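Local coordinates for uncharacterized protein (PDB 3NO2), which is of unknown function but folds as a six-bladed beta-propeller related in sequence to the Mal s 1 allergenic protein family, at residues A[92-95]-A[101-104]. Numbering follows the deposited sequence.
Sequences VAWC and ILEV
Val92 and Leu102 face each other as an antiparallel hydrogen-bonded pair. The N of Val92 donates to the O of Leu102 over 2.9 Å, and the N of Leu102 donates to the O of Val92, also over 2.9 Å. Both bonds are close to straight, at 170° and 174° at the hydrogen. The O of Val92 also receives a CA-H...O contact from the CA of Ile101 at 3.5 Å. Ala93 and Ile101 form the neighbouring non-hydrogen-bonded pair, and their CA atoms approach to 4.2 Å.

The apolar contacts divide between the two faces of the sheet. On one face, CB of Ala93 meets CG1 of Ile101 at 3.8 Å. The small alanine methyl touches the ethyl branch close to its root. On the other face, CG2 of Val92 packs against CB of Leu102 at 3.9 Å. CG2 of Val92 also reaches CG2 of Val104 at 4.2 Å. With CG1 of Val92 anti to the carbonyl carbon, CG2 is the branch turned toward Leu102 and Val104. Trp94 shares this face. Its CG lies between the backbone N and the carbonyl carbon (chi1 70°), and the six-membered part of the indole reaches diagonally toward strand 99-104. There CZ3 of Trp94 meets CD1 of Leu102 at 4.0 Å, at a slant to the ring. Trp94, Leu102, Val92 and Val104 thus touch in succession on this face.

Strands 90-95 and 99-104 form a beta hairpin at the middle of a four-stranded propeller blade. Strand 78-84 flanks it beside Ala93, and strand 110-116 beside Ile101. On the face of Val92 and Leu102, the preceding blade packs against the hairpin: Ile71 of strand 67-72 touches both Leu102 and Val104, and Trp69 also touches Val104.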
ATOM      1  N   VAL A  92       2.310 -11.515   1.939  1.00  6.35           N
ATOM      2  CA  VAL A  92       1.594 -11.328   0.677  1.00  5.73           C
ATOM      3  C   VAL A  92       0.170 -11.804   0.836  1.00  6.17           C
ATOM      4  O   VAL A  92      -0.135 -12.598   1.726  1.00  7.01           O
ATOM      5  CB  VAL A  92       2.281 -12.026  -0.487  1.00  5.98           C
ATOM      6  CG1 VAL A  92       3.734 -11.509  -0.695  1.00  8.02           C
ATOM      7  CG2 VAL A  92       2.243 -13.571  -0.350  1.00  7.87           C
ATOM      8  N   ALA A  93      -0.747 -11.389  -0.018  1.00  5.26           N
ATOM      9  CA  ALA A  93      -2.135 -11.811   0.100  1.00  5.82           C
ATOM     10  C   ALA A  93      -2.880 -11.639  -1.214  1.00  5.44           C
ATOM     11  O   ALA A  93      -2.639 -10.666  -1.929  1.00  5.02           O
ATOM     12  CB  ALA A  93      -2.894 -11.055   1.237  1.00  5.97           C
ATOM     13  N   TRP A  94      -3.824 -12.552  -1.464  1.00  4.74           N
ATOM     14  CA  TRP A  94      -4.690 -12.469  -2.613  1.00  4.92           C
ATOM     15  C   TRP A  94      -6.156 -12.404  -2.238  1.00  5.51           C
ATOM     16  O   TRP A  94      -6.662 -13.093  -1.348  1.00  5.89           O
ATOM     17  CB  TRP A  94      -4.414 -13.571  -3.647  1.00  5.68           C
ATOM     18  CG  TRP A  94      -4.781 -14.978  -3.322  1.00  5.29           C
ATOM     19  CD1 TRP A  94      -6.021 -15.539  -3.238  1.00  6.93           C
ATOM     20  CD2 TRP A  94      -3.850 -16.055  -3.105  1.00  5.95           C
ATOM     21  NE1 TRP A  94      -5.925 -16.880  -2.975  1.00  7.22           N
ATOM     22  CE2 TRP A  94      -4.601 -17.220  -2.907  1.00  6.20           C
ATOM     23  CE3 TRP A  94      -2.463 -16.130  -3.087  1.00  6.55           C
ATOM     24  CZ2 TRP A  94      -3.994 -18.462  -2.676  1.00  7.74           C
ATOM     25  CZ3 TRP A  94      -1.854 -17.391  -2.881  1.00  9.01           C
ATOM     26  CH2 TRP A  94      -2.637 -18.508  -2.661  1.00  8.59           C
ATOM     27  N   CYS A  95      -6.861 -11.547  -2.977  1.00  5.55           N
ATOM     28  CA  CYS A  95      -8.304 -11.502  -3.009  1.00  6.02           C
ATOM     29  C   CYS A  95      -8.827 -12.722  -3.715  1.00  5.92           C
ATOM     30  O   CYS A  95      -8.234 -13.167  -4.712  1.00  6.81           O
ATOM     31  CB  CYS A  95      -8.766 -10.257  -3.762  1.00  5.60           C
ATOM     32  SG  CYS A  95      -8.026  -8.716  -3.071  1.00  6.31           S
ATOM     33  N   ILE A 101      -3.828 -15.072   2.952  1.00  6.43           N
ATOM     34  CA  ILE A 101      -2.634 -14.378   3.418  1.00  6.17           C
ATOM     35  C   ILE A 101      -1.532 -15.412   3.615  1.00  6.89           C
ATOM     36  O   ILE A 101      -1.783 -16.493   4.182  1.00  7.39           O
ATOM     37  CB  ILE A 101      -2.930 -13.670   4.751  1.00  6.88           C
ATOM     38  CG1 ILE A 101      -3.983 -12.587   4.584  1.00  8.55           C
ATOM     39  CG2 ILE A 101      -1.637 -13.120   5.399  1.00  7.88           C
ATOM     40  CD1 ILE A 101      -4.657 -12.167   5.917  1.00  9.41           C
ATOM     41  N   LEU A 102      -0.339 -15.118   3.139  1.00  6.03           N
ATOM     42  CA  LEU A 102       0.859 -15.947   3.351  1.00  6.18           C
ATOM     43  C   LEU A 102       1.951 -15.091   3.941  1.00  7.63           C
ATOM     44  O   LEU A 102       2.194 -13.955   3.499  1.00  7.99           O
ATOM     45  CB  LEU A 102       1.357 -16.518   2.031  1.00  7.23           C
ATOM     46  CG  LEU A 102       0.385 -17.353   1.198  1.00  6.25           C
ATOM     47  CD1 LEU A 102       1.036 -17.648  -0.186  1.00 10.05           C
ATOM     48  CD2 LEU A 102      -0.026 -18.676   1.958  1.00  8.51           C
ATOM     49  N   GLU A 103       2.656 -15.636   4.932  1.00  7.20           N
ATOM     50  CA  GLU A 103       3.950 -15.091   5.348  1.00  8.01           C
ATOM     51  C   GLU A 103       5.006 -15.971   4.726  1.00  6.83           C
ATOM     52  O   GLU A 103       4.860 -17.198   4.697  1.00  7.97           O
ATOM     53  CB  GLU A 103       4.061 -15.023   6.880  1.00  8.09           C
ATOM     54  CG  GLU A 103       3.051 -14.063   7.444  1.00  8.34           C
ATOM     55  CD  GLU A 103       3.117 -13.827   8.916  1.00 11.26           C
ATOM     56  OE1 GLU A 103       4.157 -14.160   9.532  1.00 14.87           O
ATOM     57  OE2 GLU A 103       2.148 -13.266   9.479  1.00 11.34           O
ATOM     58  N   VAL A 104       6.059 -15.372   4.209  1.00  7.73           N
ATOM     59  CA  VAL A 104       6.996 -16.054   3.312  1.00  8.36           C
ATOM     60  C   VAL A 104       8.408 -15.621   3.693  1.00 10.05           C
ATOM     61  O   VAL A 104       8.645 -14.449   4.013  1.00 10.76           O
ATOM     62  CB  VAL A 104       6.738 -15.677   1.833  1.00  9.73           C
ATOM     63  CG1 VAL A 104       7.658 -16.394   0.855  1.00 13.38           C
ATOM     64  CG2 VAL A 104       5.231 -15.952   1.486  1.00 10.90           C
TER